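Local coordinates for SCO family protein (Aquifex aeolicus, PDB 3ME7) that probably works in electron transport and copper binding, as a thioredoxin-fold member of the SCO1/2 family with a redox-active disulfide, at residues T5-D10 with L137-Y142; I11-S16 with K96-K101; K24-K29 with D64-T69; K29-S34 with V131-E136. All blocks are in the same frame, centred on the assembly; numbering follows the deposited sequence. Where two conformers were deposited one is given.

Contact 1: T5-D10 with L137-Y142; sequences TYVPGD and LQIKDY
Tyr6 and Gln138 form a single bridge between the N-terminal arm of the chain and the residue just before strand 139-144, an outermost strand of the main sheet. Two backbone bonds flank the pair. Ile139 N gives a nearly straight bond of 2.8 Å to Thr5 O, and Val7 N binds Leu137 O at 3.0 Å. The CA of Tyr6 also comes within 3.5 Å of Leu137 O. Past Ile139 the strand has a classic bulge, Lys140 and Asp141 opposite Val132.

The Tyr6 ring lies over the extended Gln138 side chain. Gln138 CG is anti to its backbone N (chi1 -170°), and the chain runs on under the ring. Gln138 CB makes a CH-pi contact 3.8 Å from the ring centroid of Tyr6. Further out, the amide lies nearly flat against the phenol, with the two planes 16° apart. Gln138 NE2 binds Gly4 O; Gln138 OE1 takes a weak bond from Lys140 NZ.

The inner side is apolar. Val7 CG2 meets Ile139 CG1 at 3.9 Å, the two side chains crossing at about a right angle. Both also touch Leu133. Leu137 CD1 touches Gly9 CA at 3.6 Å. At the outer end, Thr5 OG1 lies 3.7 Å from Ile139 CD1, while its hydrogen bond goes to Ser2 O.

The chemistry is divided: backbone bonds fix the register, Val7, Leu137 and Ile139 supply a buried apolar side, and the Tyr6 ring covers the aliphatic part of Gln138 on the more exposed side.

Contact 2: I11-S16 with K96-K101; sequences ITLVDS and KVVKAK. With SO4 (sulfate ion), chain C.
Leu13-Asp15 pairs antiparallel with Val98-Ala100, the strand directions 135° apart. Val14 and Lys99 are the hydrogen-bonded pair, with Val14 N to Lys99 O and Lys99 N to Val14 O both 2.9 Å. Leu13 with Ala100 and Asp15 with Val98 are non-hydrogen-bonded pairs. Lys101 N adds a bond to Thr12 O.

On the face carrying Leu13, Asp15, Val98 and Ala100, the two methyls of Val98 divide their contacts. Val98 CG2 lies 4.1 Å from Leu13 CD2, and Val98 CG1 packs 4.0 Å from Asp15 CB. Asp15 OD1 turns to its own loop and accepts from Tyr17 N and Asn19 N. Asp15 OD2 meets Lys96 NZ through two waters, one of these links weak; Asp15 OD2 and Lys96 NZ themselves are 5.0 Å apart. A third water joins Ser16 OG to Val97 N, and Ser16 OG also bonds Gln85.

The other face carries Val14 and Lys99. Lys99 is bent at chi3 (-76°), and its NZ binds O1 of a sulfate at 2.7 Å. Lys99 NZ also bonds Asp76 O. The ion, probably from the crystallisation liquor, also accepts from Leu78 N. Beside Val14, Lys101 CD lies 4.0 Å from Val14 CG2, and its NZ forms a salt bridge with Glu20.

Strand 12-15 thus joins strand 95-100 to the outer strand 20-22, an antiparallel extension of the central sheet in this thioredoxin-fold domain.

Contact 3: K24-K29 with D64-T69; sequences KNLKGK and DFWVIT
Leu26 and Lys29 clasp the indole of Trp66 from opposite faces. This is the tight part of the contact. Leu26 CD2 sits over the centre of one face, 3.9 Å from the centroid of the five-membered ring of Trp66 and 9° off its normal. Over the other face, Lys29 CD lies at the same distance from that centroid but nearer the rim. Both are CH-pi contacts. The Lys29 chain is extended as far as CE, and its methylenes cross the ring obliquely; Lys29 CE is 3.9 Å from Trp66 CZ2. A bend at chi4 (-71°) then turns NZ aside, and it binds Lys63 O. Deeper in, Leu26 CD1 and Ile68 CD1 meet tip to tip at 3.7 Å.

The edge of the indole is the wetter side. A water in the ring plane accepts from Trp66 NE1 at 3.0 Å and donates to Lys27 O at 2.8 Å. It links the ring to the turn before Lys29 without direct backbone pairing between the two segments. Lys27 is exposed there.

The 24-29 loop lies between strands 20-22 and 31-36 in the chain. Strand 66-71 runs between strands 31-36 and 95-100 in the sheet. Leu26 also touches Ile31, and Ile68 touches Leu33 and Val98. Phe65 points away from the loop and packs on helix 55-58.

Contact 4: K29-S34 with V131-E136; sequences KPIILS and VVLSPE
In both Leu33 and Leu133, CG is anti to the carbonyl carbon (chi1 -68° and -42°); the strand register puts the two residues on one face. In the conformer described, Leu33 CD1 meets Leu133 CD1 at 3.8 Å; Leu33 has a second conformer, for which this contact is doubtful. Leu133 CD1 also lies 4.1 Å from Ile31 CB. Leu33 CB meets Val131 CB at 4.1 Å.

Strands 31-34 and 131-133 run antiparallel. Ile31 with Leu133 and Leu33 with Val131 are hydrogen-bonded pairs; Ile32 with Val132 is the non-hydrogen-bonded pair between them. Leu133 N to Ile31 O and Leu33 N to Val131 O are both 2.8 Å, and nearly straight. The pairing lies within the central sheet of the thioredoxin fold, where strand 66-71 flanks strand 31-36 and strand 139-144 flanks strand 129-133. Val132, on the opposite face from Leu133, packs against helix 150-160.

Beyond the strands two prolines meet. Pro135 CG packs against the Lys29-Pro30 peptide, 3.8 Å from Pro30 N. Pro135 CA also approaches Lys29 O at 3.4 Å. Next to it, Ser134 OG accepts from Glu136 N in an ST turn, and from Gln138 N as well.

How the contacts relate
From the N terminus, the arm 5-10 is the first half of contact 1, which closes the longest loop, at 137-142. The other three contacts fall within that span. Strand 12-15 follows at once and closes contact 2 at 96-101. Contact 3 joins 24-29 to 64-69 and lies wholly inside the contact 2 loop. Contact 4 starts at Lys29, shared with contact 3, and ends at 131-136; it crosses both contacts 2 and 3. All reach one sheet. Strands 95-100 and 66-71 join contacts 2 and 3, strands 66-71 and 31-36 join contacts 3 and 4, and strands 129-133 and 139-144 join contacts 4 and 1.

Contact 1: T5-D10 with L137-Y142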
loop_
_atom_site.group_PDB
_atom_site.type_symbol
_atom_site.label_atom_id
_atom_site.label_comp_id
_atom_site.label_asym_id
_atom_site.label_seq_id
_atom_site.Cartn_x
_atom_site.Cartn_y
_atom_site.Cartn_z
ATOM N N THR A 5 4.284 14.698 -3.685
ATOM C CA THR A 5 5.036 14.160 -4.807
ATOM C C THR A 5 4.298 12.932 -5.350
ATOM O O THR A 5 3.407 12.373 -4.677
ATOM C CB THR A 5 6.463 13.804 -4.421
ATOM O OG1 THR A 5 6.430 12.793 -3.426
ATOM C CG2 THR A 5 7.218 15.028 -3.895
ATOM N N TYR A 6 4.654 12.527 -6.564
ATOM C CA TYR A 6 3.934 11.496 -7.284
ATOM C C TYR A 6 4.707 10.188 -7.259
ATOM O O TYR A 6 5.944 10.182 -7.408
ATOM C CB TYR A 6 3.718 11.918 -8.740
ATOM C CG TYR A 6 2.601 12.932 -8.906
ATOM C CD1 TYR A 6 2.821 14.276 -8.629
ATOM C CD2 TYR A 6 1.332 12.541 -9.324
ATOM C CE1 TYR A 6 1.793 15.207 -8.756
ATOM C CE2 TYR A 6 0.308 13.460 -9.470
ATOM C CZ TYR A 6 0.544 14.798 -9.172
ATOM O OH TYR A 6 -0.463 15.744 -9.308
ATOM N N VAL A 7 3.987 9.083 -7.089
ATOM C CA VAL A 7 4.591 7.767 -7.297
ATOM C C VAL A 7 4.653 7.501 -8.813
ATOM O O VAL A 7 3.631 7.608 -9.496
ATOM C CB VAL A 7 3.821 6.636 -6.563
ATOM C CG1 VAL A 7 4.591 5.320 -6.689
ATOM C CG2 VAL A 7 3.664 6.965 -5.074
ATOM N N PRO A 8 5.849 7.181 -9.352
ATOM C CA PRO A 8 5.988 6.962 -10.796
ATOM C C PRO A 8 4.991 5.943 -11.325
ATOM O O PRO A 8 4.865 4.838 -10.785
ATOM C CB PRO A 8 7.431 6.442 -10.940
ATOM C CG PRO A 8 8.149 7.109 -9.808
ATOM C CD PRO A 8 7.149 7.101 -8.666
ATOM N N GLY A 9 4.295 6.308 -12.391
ATOM C CA GLY A 9 3.219 5.477 -12.923
ATOM C C GLY A 9 3.695 4.275 -13.726
ATOM O O GLY A 9 2.948 3.316 -13.926
ATOM N N ASP A 10 4.947 4.318 -14.178
ATOM C CA ASP A 10 5.458 3.237 -15.003
ATOM C C ASP A 10 6.041 2.060 -14.212
ATOM O O ASP A 10 6.518 1.094 -14.821
ATOM C CB ASP A 10 6.471 3.758 -16.040
ATOM C CG ASP A 10 7.658 4.476 -15.411
ATOM O OD1 ASP A 10 7.642 4.776 -14.194
ATOM O OD2 ASP A 10 8.619 4.768 -16.157
ATOM N N LEU A 137 -2.126 9.264 -8.571
ATOM C CA LEU A 137 -0.886 8.740 -7.937
ATOM C C LEU A 137 -0.097 9.739 -7.093
ATOM O O LEU A 137 1.065 9.501 -6.769
ATOM C CB LEU A 137 0.057 8.069 -8.953
ATOM C CG LEU A 137 -0.563 7.066 -9.933
ATOM C CD1 LEU A 137 0.564 6.492 -10.788
ATOM C CD2 LEU A 137 -1.298 5.950 -9.186
ATOM N N GLN A 138 -0.719 10.854 -6.720
ATOM C CA GLN A 138 -0.058 11.812 -5.858
ATOM C C GLN A 138 -0.180 11.377 -4.409
ATOM O O GLN A 138 -1.257 10.983 -3.960
ATOM C CB GLN A 138 -0.688 13.192 -6.027
ATOM C CG GLN A 138 0.089 14.293 -5.337
ATOM C CD GLN A 138 -0.434 15.677 -5.680
ATOM O OE1 GLN A 138 -1.598 15.841 -6.030
ATOM N NE2 GLN A 138 0.417 16.669 -5.555
ATOM N N ILE A 139 0.924 11.447 -3.670
ATOM C CA ILE A 139 0.907 11.064 -2.249
ATOM C C ILE A 139 0.135 12.135 -1.472
ATOM O O ILE A 139 0.540 13.303 -1.447
ATOM C CB ILE A 139 2.333 10.910 -1.698
ATOM C CG1 ILE A 139 3.047 9.754 -2.413
ATOM C CG2 ILE A 139 2.288 10.694 -0.173
ATOM C CD1 ILE A 139 4.587 9.801 -2.283
ATOM N N LYS A 140 -0.969 11.732 -0.849
ATOM C CA LYS A 140 -1.843 12.684 -0.173
ATOM C C LYS A 140 -1.831 12.543 1.351
ATOM O O LYS A 140 -2.168 13.484 2.054
ATOM C CB LYS A 140 -3.263 12.613 -0.727
ATOM C CG LYS A 140 -3.407 13.212 -2.145
ATOM C CD LYS A 140 -3.156 14.743 -2.156
ATOM C CE LYS A 140 -3.282 15.331 -3.539
ATOM N NZ LYS A 140 -2.759 16.748 -3.636
ATOM N N ASP A 141 -1.450 11.373 1.859
ATOM C CA ASP A 141 -1.369 11.201 3.311
ATOM C C ASP A 141 -0.520 9.993 3.662
ATOM O O ASP A 141 -0.430 9.047 2.882
ATOM C CB ASP A 141 -2.782 11.021 3.906
ATOM C CG ASP A 141 -2.910 11.589 5.313
ATOM O OD1 ASP A 141 -1.885 11.992 5.917
ATOM O OD2 ASP A 141 -4.053 11.638 5.818
ATOM N N TYR A 142 0.124 10.054 4.834
ATOM C CA TYR A 142 0.813 8.921 5.424
ATOM C C TYR A 142 0.151 8.625 6.759
ATOM O O TYR A 142 -0.129 9.554 7.541
ATOM C CB TYR A 142 2.272 9.266 5.710
ATOM C CG TYR A 142 3.162 9.348 4.505
ATOM C CD1 TYR A 142 3.661 8.193 3.902
ATOM C CD2 TYR A 142 3.534 10.577 3.970
ATOM C CE1 TYR A 142 4.486 8.254 2.800
ATOM C CE2 TYR A 142 4.387 10.651 2.864
ATOM C CZ TYR A 142 4.861 9.479 2.289
ATOM O OH TYR A 142 5.674 9.541 1.204
#

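Contact 2: I11-S16 with K96-K101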
loop_
_atom_site.group_PDB
_atom_site.type_symbol
_atom_site.label_atom_id
_atom_site.label_comp_id
_atom_site.label_asym_id
_atom_site.label_seq_id
_atom_site.Cartn_x
_atom_site.Cartn_y
_atom_site.Cartn_z
ATOM N N ILE A 11 5.999 2.138 -12.873
ATOM C CA ILE A 11 6.393 1.014 -12.022
ATOM C C ILE A 11 5.550 -0.211 -12.384
ATOM O O ILE A 11 4.313 -0.137 -12.393
ATOM C CB ILE A 11 6.195 1.387 -10.542
ATOM C CG1 ILE A 11 7.284 2.383 -10.143
ATOM C CG2 ILE A 11 6.235 0.132 -9.636
ATOM C CD1 ILE A 11 7.031 3.133 -8.840
ATOM N N THR A 12 6.222 -1.329 -12.658
ATOM C CA THR A 12 5.543 -2.571 -12.972
ATOM C C THR A 12 5.428 -3.421 -11.716
ATOM O O THR A 12 6.443 -3.695 -11.038
ATOM C CB THR A 12 6.263 -3.352 -14.093
ATOM O OG1 THR A 12 6.288 -2.560 -15.294
ATOM C CG2 THR A 12 5.517 -4.663 -14.380
ATOM N N LEU A 13 4.187 -3.806 -11.410
ATOM C CA LEU A 13 3.846 -4.694 -10.306
ATOM C C LEU A 13 3.272 -5.991 -10.860
ATOM O O LEU A 13 2.777 -6.033 -11.990
ATOM C CB LEU A 13 2.817 -4.006 -9.398
ATOM C CG LEU A 13 3.237 -2.642 -8.844
ATOM C CD1 LEU A 13 1.980 -1.947 -8.239
ATOM C CD2 LEU A 13 4.345 -2.768 -7.840
ATOM N N VAL A 14 3.347 -7.053 -10.067
ATOM C CA VAL A 14 2.800 -8.359 -10.420
ATOM C C VAL A 14 1.977 -8.809 -9.212
ATOM O O VAL A 14 2.512 -8.888 -8.076
ATOM C CB VAL A 14 3.912 -9.386 -10.710
ATOM C CG1 VAL A 14 3.324 -10.667 -11.288
ATOM C CG2 VAL A 14 4.952 -8.802 -11.673
ATOM N N ASP A 15 0.684 -9.058 -9.439
ATOM C CA ASP A 15 -0.177 -9.518 -8.353
ATOM C C ASP A 15 0.015 -11.004 -8.044
ATOM O O ASP A 15 0.777 -11.691 -8.715
ATOM C CB ASP A 15 -1.654 -9.132 -8.565
ATOM C CG ASP A 15 -2.346 -9.964 -9.599
ATOM O OD1 ASP A 15 -1.823 -11.022 -9.980
ATOM O OD2 ASP A 15 -3.461 -9.547 -9.989
ATOM N N SER A 16 -0.668 -11.487 -7.009
ATOM C CA SER A 16 -0.436 -12.842 -6.513
ATOM C C SER A 16 -0.960 -13.918 -7.462
ATOM O O SER A 16 -0.702 -15.105 -7.252
ATOM C CB SER A 16 -1.068 -13.017 -5.131
ATOM O OG SER A 16 -2.446 -12.674 -5.168
ATOM N N LYS A 96 -5.254 -6.060 -3.549
ATOM C CA LYS A 96 -4.267 -6.910 -4.201
ATOM C C LYS A 96 -3.081 -7.119 -3.291
ATOM O O LYS A 96 -2.821 -6.296 -2.414
ATOM C CB LYS A 96 -3.788 -6.273 -5.503
ATOM C CG LYS A 96 -4.894 -5.985 -6.506
ATOM C CD LYS A 96 -4.299 -5.471 -7.801
ATOM C CE LYS A 96 -5.312 -4.706 -8.618
ATOM N NZ LYS A 96 -6.427 -5.624 -9.025
ATOM N N VAL A 97 -2.393 -8.246 -3.477
ATOM C CA VAL A 97 -1.067 -8.462 -2.897
ATOM C C VAL A 97 -0.114 -8.571 -4.086
ATOM O O VAL A 97 -0.336 -9.395 -5.004
ATOM C CB VAL A 97 -1.006 -9.726 -2.033
ATOM C CG1 VAL A 97 0.368 -9.847 -1.395
ATOM C CG2 VAL A 97 -2.100 -9.714 -0.931
ATOM N N VAL A 98 0.921 -7.724 -4.097
ATOM C CA VAL A 98 1.777 -7.584 -5.275
ATOM C C VAL A 98 3.235 -7.554 -4.887
ATOM O O VAL A 98 3.565 -7.276 -3.724
ATOM C CB VAL A 98 1.457 -6.314 -6.109
ATOM C CG1 VAL A 98 -0.043 -6.216 -6.365
ATOM C CG2 VAL A 98 1.941 -5.037 -5.409
ATOM N N LYS A 99 4.075 -7.837 -5.874
ATOM C CA LYS A 99 5.524 -7.589 -5.771
ATOM C C LYS A 99 5.928 -6.692 -6.936
ATOM O O LYS A 99 5.229 -6.622 -7.949
ATOM C CB LYS A 99 6.327 -8.897 -5.816
ATOM C CG LYS A 99 6.109 -9.705 -7.101
ATOM C CD LYS A 99 7.093 -10.866 -7.208
ATOM C CE LYS A 99 8.479 -10.363 -7.620
ATOM N NZ LYS A 99 9.460 -11.485 -7.649
ATOM N N ALA A 100 7.068 -6.024 -6.805
ATOM C CA ALA A 100 7.636 -5.230 -7.890
ATOM C C ALA A 100 8.294 -6.202 -8.887
ATOM O O ALA A 100 8.912 -7.188 -8.485
ATOM C CB ALA A 100 8.673 -4.260 -7.323
ATOM N N LYS A 101 8.161 -5.919 -10.182
ATOM C CA LYS A 101 8.667 -6.834 -11.218
ATOM C C LYS A 101 10.196 -6.995 -11.090
ATOM O O LYS A 101 10.700 -8.121 -11.088
ATOM C CB LYS A 101 8.256 -6.317 -12.605
ATOM C CG LYS A 101 8.832 -7.062 -13.820
ATOM C CD LYS A 101 8.128 -8.343 -14.063
ATOM C CE LYS A 101 8.669 -8.989 -15.344
ATOM N NZ LYS A 101 7.856 -10.161 -15.676
HETATM S S SO4 C . 8.683 -14.818 -9.572
HETATM O O1 SO4 C . 8.367 -13.644 -8.767
HETATM O O2 SO4 C . 8.412 -14.528 -10.972
HETATM O O3 SO4 C . 10.090 -15.184 -9.382
HETATM O O4 SO4 C . 7.826 -15.930 -9.160
HETATM O O HOH W 1 -5.806 -8.513 -8.989
HETATM O O HOH W 2 -4.176 -6.930 -10.855
HETATM O O HOH W 3 -3.599 -10.029 -5.554
#

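Contact 3: K24-K29 with D64-T69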
loop_
_atom_site.group_PDB
_atom_site.type_symbol
_atom_site.label_atom_id
_atom_site.label_comp_id
_atom_site.label_asym_id
_atom_site.label_seq_id
_atom_site.Cartn_x
_atom_site.Cartn_y
_atom_site.Cartn_z
ATOM N N LYS A 24 0.189 3.046 -13.055
ATOM C CA LYS A 24 -0.718 3.968 -13.753
ATOM C C LYS A 24 -2.064 3.325 -14.114
ATOM O O LYS A 24 -3.075 4.019 -14.304
ATOM C CB LYS A 24 -0.048 4.525 -15.013
ATOM C CG LYS A 24 0.131 3.503 -16.132
ATOM C CD LYS A 24 0.632 4.161 -17.406
ATOM C CE LYS A 24 2.054 4.673 -17.242
ATOM N NZ LYS A 24 2.506 5.423 -18.455
ATOM N N ASN A 25 -2.089 1.996 -14.222
ATOM C CA ASN A 25 -3.319 1.287 -14.601
ATOM C C ASN A 25 -4.389 1.358 -13.514
ATOM O O ASN A 25 -5.564 1.062 -13.759
ATOM C CB ASN A 25 -3.039 -0.180 -14.940
ATOM C CG ASN A 25 -2.079 -0.350 -16.116
ATOM O OD1 ASN A 25 -1.345 -1.342 -16.189
ATOM N ND2 ASN A 25 -2.069 0.612 -17.036
ATOM N N LEU A 26 -3.970 1.748 -12.317
ATOM C CA LEU A 26 -4.872 1.888 -11.169
ATOM C C LEU A 26 -5.352 3.311 -10.980
ATOM O O LEU A 26 -6.104 3.577 -10.043
ATOM C CB LEU A 26 -4.193 1.438 -9.867
ATOM C CG LEU A 26 -3.669 -0.010 -9.748
ATOM C CD1 LEU A 26 -3.007 -0.205 -8.397
ATOM C CD2 LEU A 26 -4.763 -1.030 -9.935
ATOM N N LYS A 27 -4.927 4.232 -11.846
ATOM C CA LYS A 27 -5.439 5.602 -11.766
ATOM C C LYS A 27 -6.963 5.617 -11.828
ATOM O O LYS A 27 -7.577 4.746 -12.461
ATOM C CB LYS A 27 -4.853 6.489 -12.869
ATOM C CG LYS A 27 -3.454 6.981 -12.560
ATOM C CD LYS A 27 -2.943 7.880 -13.688
ATOM C CE LYS A 27 -1.479 8.191 -13.508
ATOM N NZ LYS A 27 -0.950 9.067 -14.594
ATOM N N GLY A 28 -7.557 6.621 -11.195
ATOM C CA GLY A 28 -9.012 6.836 -11.293
ATOM C C GLY A 28 -9.749 6.591 -9.990
ATOM O O GLY A 28 -10.929 6.923 -9.867
ATOM N N LYS A 29 -9.055 5.997 -9.015
ATOM C CA LYS A 29 -9.572 5.819 -7.655
ATOM C C LYS A 29 -8.417 6.085 -6.691
ATOM O O LYS A 29 -7.242 5.855 -7.056
ATOM C CB LYS A 29 -10.028 4.372 -7.413
ATOM C CG LYS A 29 -10.946 3.740 -8.458
ATOM C CD LYS A 29 -11.274 2.305 -8.050
ATOM C CE LYS A 29 -12.002 1.560 -9.157
ATOM N NZ LYS A 29 -13.399 2.027 -9.355
ATOM N N ASP A 64 -14.484 1.830 -4.372
ATOM C CA ASP A 64 -14.270 3.143 -3.781
ATOM C C ASP A 64 -12.803 3.551 -3.787
ATOM O O ASP A 64 -12.484 4.731 -3.802
ATOM C CB ASP A 64 -14.838 3.185 -2.365
ATOM C CG ASP A 64 -16.344 3.005 -2.350
ATOM O OD1 ASP A 64 -17.037 3.858 -2.953
ATOM O OD2 ASP A 64 -16.803 1.996 -1.779
ATOM N N PHE A 65 -11.919 2.554 -3.766
ATOM C CA PHE A 65 -10.472 2.764 -3.721
ATOM C C PHE A 65 -9.824 1.429 -3.999
ATOM O O PHE A 65 -10.480 0.401 -3.885
ATOM C CB PHE A 65 -10.038 3.299 -2.340
ATOM C CG PHE A 65 -10.657 2.574 -1.166
ATOM C CD1 PHE A 65 -10.170 1.333 -0.741
ATOM C CD2 PHE A 65 -11.716 3.155 -0.470
ATOM C CE1 PHE A 65 -10.735 0.687 0.359
ATOM C CE2 PHE A 65 -12.293 2.508 0.619
ATOM C CZ PHE A 65 -11.820 1.274 1.031
ATOM N N TRP A 66 -8.538 1.440 -4.354
ATOM C CA TRP A 66 -7.743 0.211 -4.450
ATOM C C TRP A 66 -7.002 0.047 -3.132
ATOM O O TRP A 66 -6.581 1.036 -2.536
ATOM C CB TRP A 66 -6.705 0.322 -5.585
ATOM C CG TRP A 66 -7.325 0.386 -6.961
ATOM C CD1 TRP A 66 -7.370 1.483 -7.792
ATOM C CD2 TRP A 66 -7.981 -0.681 -7.660
ATOM N NE1 TRP A 66 -8.024 1.152 -8.966
ATOM C CE2 TRP A 66 -8.407 -0.159 -8.911
ATOM C CE3 TRP A 66 -8.258 -2.022 -7.351
ATOM C CZ2 TRP A 66 -9.092 -0.935 -9.855
ATOM C CZ3 TRP A 66 -8.936 -2.804 -8.303
ATOM C CH2 TRP A 66 -9.344 -2.249 -9.535
ATOM N N VAL A 67 -6.835 -1.195 -2.693
ATOM C CA VAL A 67 -5.910 -1.497 -1.611
ATOM C C VAL A 67 -4.815 -2.366 -2.201
ATOM O O VAL A 67 -5.089 -3.390 -2.837
ATOM C CB VAL A 67 -6.572 -2.220 -0.423
ATOM C CG1 VAL A 67 -5.609 -2.261 0.758
ATOM C CG2 VAL A 67 -7.848 -1.476 -0.003
ATOM N N ILE A 68 -3.576 -1.923 -2.008
ATOM C CA ILE A 68 -2.406 -2.632 -2.533
ATOM C C ILE A 68 -1.425 -2.938 -1.431
ATOM O O ILE A 68 -0.692 -2.049 -0.954
ATOM C CB ILE A 68 -1.699 -1.847 -3.668
ATOM C CG1 ILE A 68 -2.694 -1.442 -4.778
ATOM C CG2 ILE A 68 -0.478 -2.637 -4.208
ATOM C CD1 ILE A 68 -3.380 -2.582 -5.559
ATOM N N THR A 69 -1.437 -4.193 -0.997
ATOM C CA THR A 69 -0.380 -4.683 -0.117
ATOM C C THR A 69 0.786 -5.060 -1.009
ATOM O O THR A 69 0.621 -5.807 -1.980
ATOM C CB THR A 69 -0.856 -5.906 0.688
ATOM O OG1 THR A 69 -1.872 -5.500 1.615
ATOM C CG2 THR A 69 0.292 -6.533 1.481
HETATM O O HOH W 4 -8.984 2.542 -11.447
#

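Contact 4: K29-S34 with V131-E136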
loop_
_atom_site.group_PDB
_atom_site.type_symbol
_atom_site.label_atom_id
_atom_site.label_comp_id
_atom_site.label_asym_id
_atom_site.label_seq_id
_atom_site.Cartn_x
_atom_site.Cartn_y
_atom_site.Cartn_z
ATOM N N LYS A 29 -9.055 5.997 -9.015
ATOM C CA LYS A 29 -9.572 5.819 -7.655
ATOM C C LYS A 29 -8.417 6.085 -6.691
ATOM O O LYS A 29 -7.242 5.855 -7.056
ATOM C CB LYS A 29 -10.028 4.372 -7.413
ATOM C CG LYS A 29 -10.946 3.740 -8.458
ATOM C CD LYS A 29 -11.274 2.305 -8.050
ATOM C CE LYS A 29 -12.002 1.560 -9.157
ATOM N NZ LYS A 29 -13.399 2.027 -9.355
ATOM N N PRO A 30 -8.721 6.518 -5.441
ATOM C CA PRO A 30 -7.664 6.554 -4.427
ATOM C C PRO A 30 -7.027 5.172 -4.222
ATOM O O PRO A 30 -7.675 4.130 -4.436
ATOM C CB PRO A 30 -8.401 6.961 -3.154
ATOM C CG PRO A 30 -9.594 7.722 -3.639
ATOM C CD PRO A 30 -10.009 6.984 -4.883
ATOM N N ILE A 31 -5.749 5.187 -3.876
ATOM C CA ILE A 31 -4.988 3.958 -3.681
ATOM C C ILE A 31 -4.410 3.938 -2.279
ATOM O O ILE A 31 -3.747 4.883 -1.849
ATOM C CB ILE A 31 -3.867 3.842 -4.723
ATOM C CG1 ILE A 31 -4.479 3.728 -6.127
ATOM C CG2 ILE A 31 -2.998 2.620 -4.419
ATOM C CD1 ILE A 31 -3.574 4.212 -7.237
ATOM N N ILE A 32 -4.669 2.848 -1.561
ATOM C CA ILE A 32 -4.081 2.652 -0.228
ATOM C C ILE A 32 -2.947 1.627 -0.360
ATOM O O ILE A 32 -3.189 0.478 -0.724
ATOM C CB ILE A 32 -5.139 2.181 0.783
ATOM C CG1 ILE A 32 -6.234 3.253 0.948
ATOM C CG2 ILE A 32 -4.507 1.854 2.125
ATOM C CD1 ILE A 32 -7.426 2.799 1.830
ATOM N N LEU A 33 -1.730 2.066 -0.045
ATOM C CA LEU A 33 -0.513 1.259 -0.229
ATOM C C LEU A 33 0.009 0.796 1.109
ATOM O O LEU A 33 0.191 1.605 2.012
ATOM C CB LEU A 33 0.613 2.083 -0.882
ATOM C CG LEU A 33 0.540 2.570 -2.321
ATOM C CD1 LEU A 33 1.811 3.354 -2.658
ATOM C CD2 LEU A 33 0.388 1.391 -3.264
ATOM N N SER A 34 0.298 -0.500 1.226
ATOM C CA SER A 34 0.786 -1.081 2.493
ATOM C C SER A 34 2.079 -1.899 2.271
ATOM O O SER A 34 1.997 -3.057 1.845
ATOM C CB SER A 34 -0.300 -1.953 3.137
ATOM O OG SER A 34 0.143 -2.655 4.287
ATOM N N VAL A 131 0.268 4.332 2.974
ATOM C CA VAL A 131 0.363 5.545 2.176
ATOM C C VAL A 131 -0.929 5.662 1.383
ATOM O O VAL A 131 -1.424 4.671 0.830
ATOM C CB VAL A 131 1.569 5.529 1.202
ATOM C CG1 VAL A 131 1.742 6.907 0.529
ATOM C CG2 VAL A 131 2.869 5.153 1.916
ATOM N N VAL A 132 -1.474 6.880 1.310
ATOM C CA VAL A 132 -2.715 7.086 0.574
ATOM C C VAL A 132 -2.458 8.010 -0.607
ATOM O O VAL A 132 -1.990 9.130 -0.432
ATOM C CB VAL A 132 -3.857 7.625 1.473
ATOM C CG1 VAL A 132 -5.154 7.646 0.654
ATOM C CG2 VAL A 132 -4.045 6.711 2.681
ATOM N N LEU A 133 -2.747 7.509 -1.810
ATOM C CA LEU A 133 -2.563 8.262 -3.048
ATOM C C LEU A 133 -3.871 8.748 -3.653
ATOM O O LEU A 133 -4.924 8.110 -3.520
ATOM C CB LEU A 133 -1.871 7.398 -4.104
ATOM C CG LEU A 133 -0.701 6.510 -3.679
ATOM C CD1 LEU A 133 -0.215 5.711 -4.891
ATOM C CD2 LEU A 133 0.403 7.365 -3.133
ATOM N N SER A 134 -3.778 9.875 -4.351
ATOM C CA SER A 134 -4.891 10.392 -5.120
ATOM C C SER A 134 -5.103 9.497 -6.338
ATOM O O SER A 134 -4.240 8.662 -6.654
ATOM C CB SER A 134 -4.558 11.806 -5.584
ATOM O OG SER A 134 -3.647 11.764 -6.682
ATOM N N PRO A 135 -6.236 9.662 -7.052
ATOM C CA PRO A 135 -6.438 8.903 -8.292
ATOM C C PRO A 135 -5.402 9.157 -9.384
ATOM O O PRO A 135 -5.389 8.419 -10.374
ATOM C CB PRO A 135 -7.831 9.357 -8.765
ATOM C CG PRO A 135 -8.517 9.750 -7.509
ATOM C CD PRO A 135 -7.464 10.396 -6.669
ATOM N N GLU A 136 -4.583 10.195 -9.220
ATOM C CA GLU A 136 -3.493 10.514 -10.154
ATOM C C GLU A 136 -2.129 10.070 -9.637
ATOM O O GLU A 136 -1.109 10.455 -10.195
ATOM C CB GLU A 136 -3.426 12.023 -10.440
ATOM C CG GLU A 136 -4.687 12.612 -11.024
ATOM C CD GLU A 136 -5.057 11.988 -12.354
ATOM O OE1 GLU A 136 -4.147 11.698 -13.177
ATOM O OE2 GLU A 136 -6.272 11.813 -12.591
#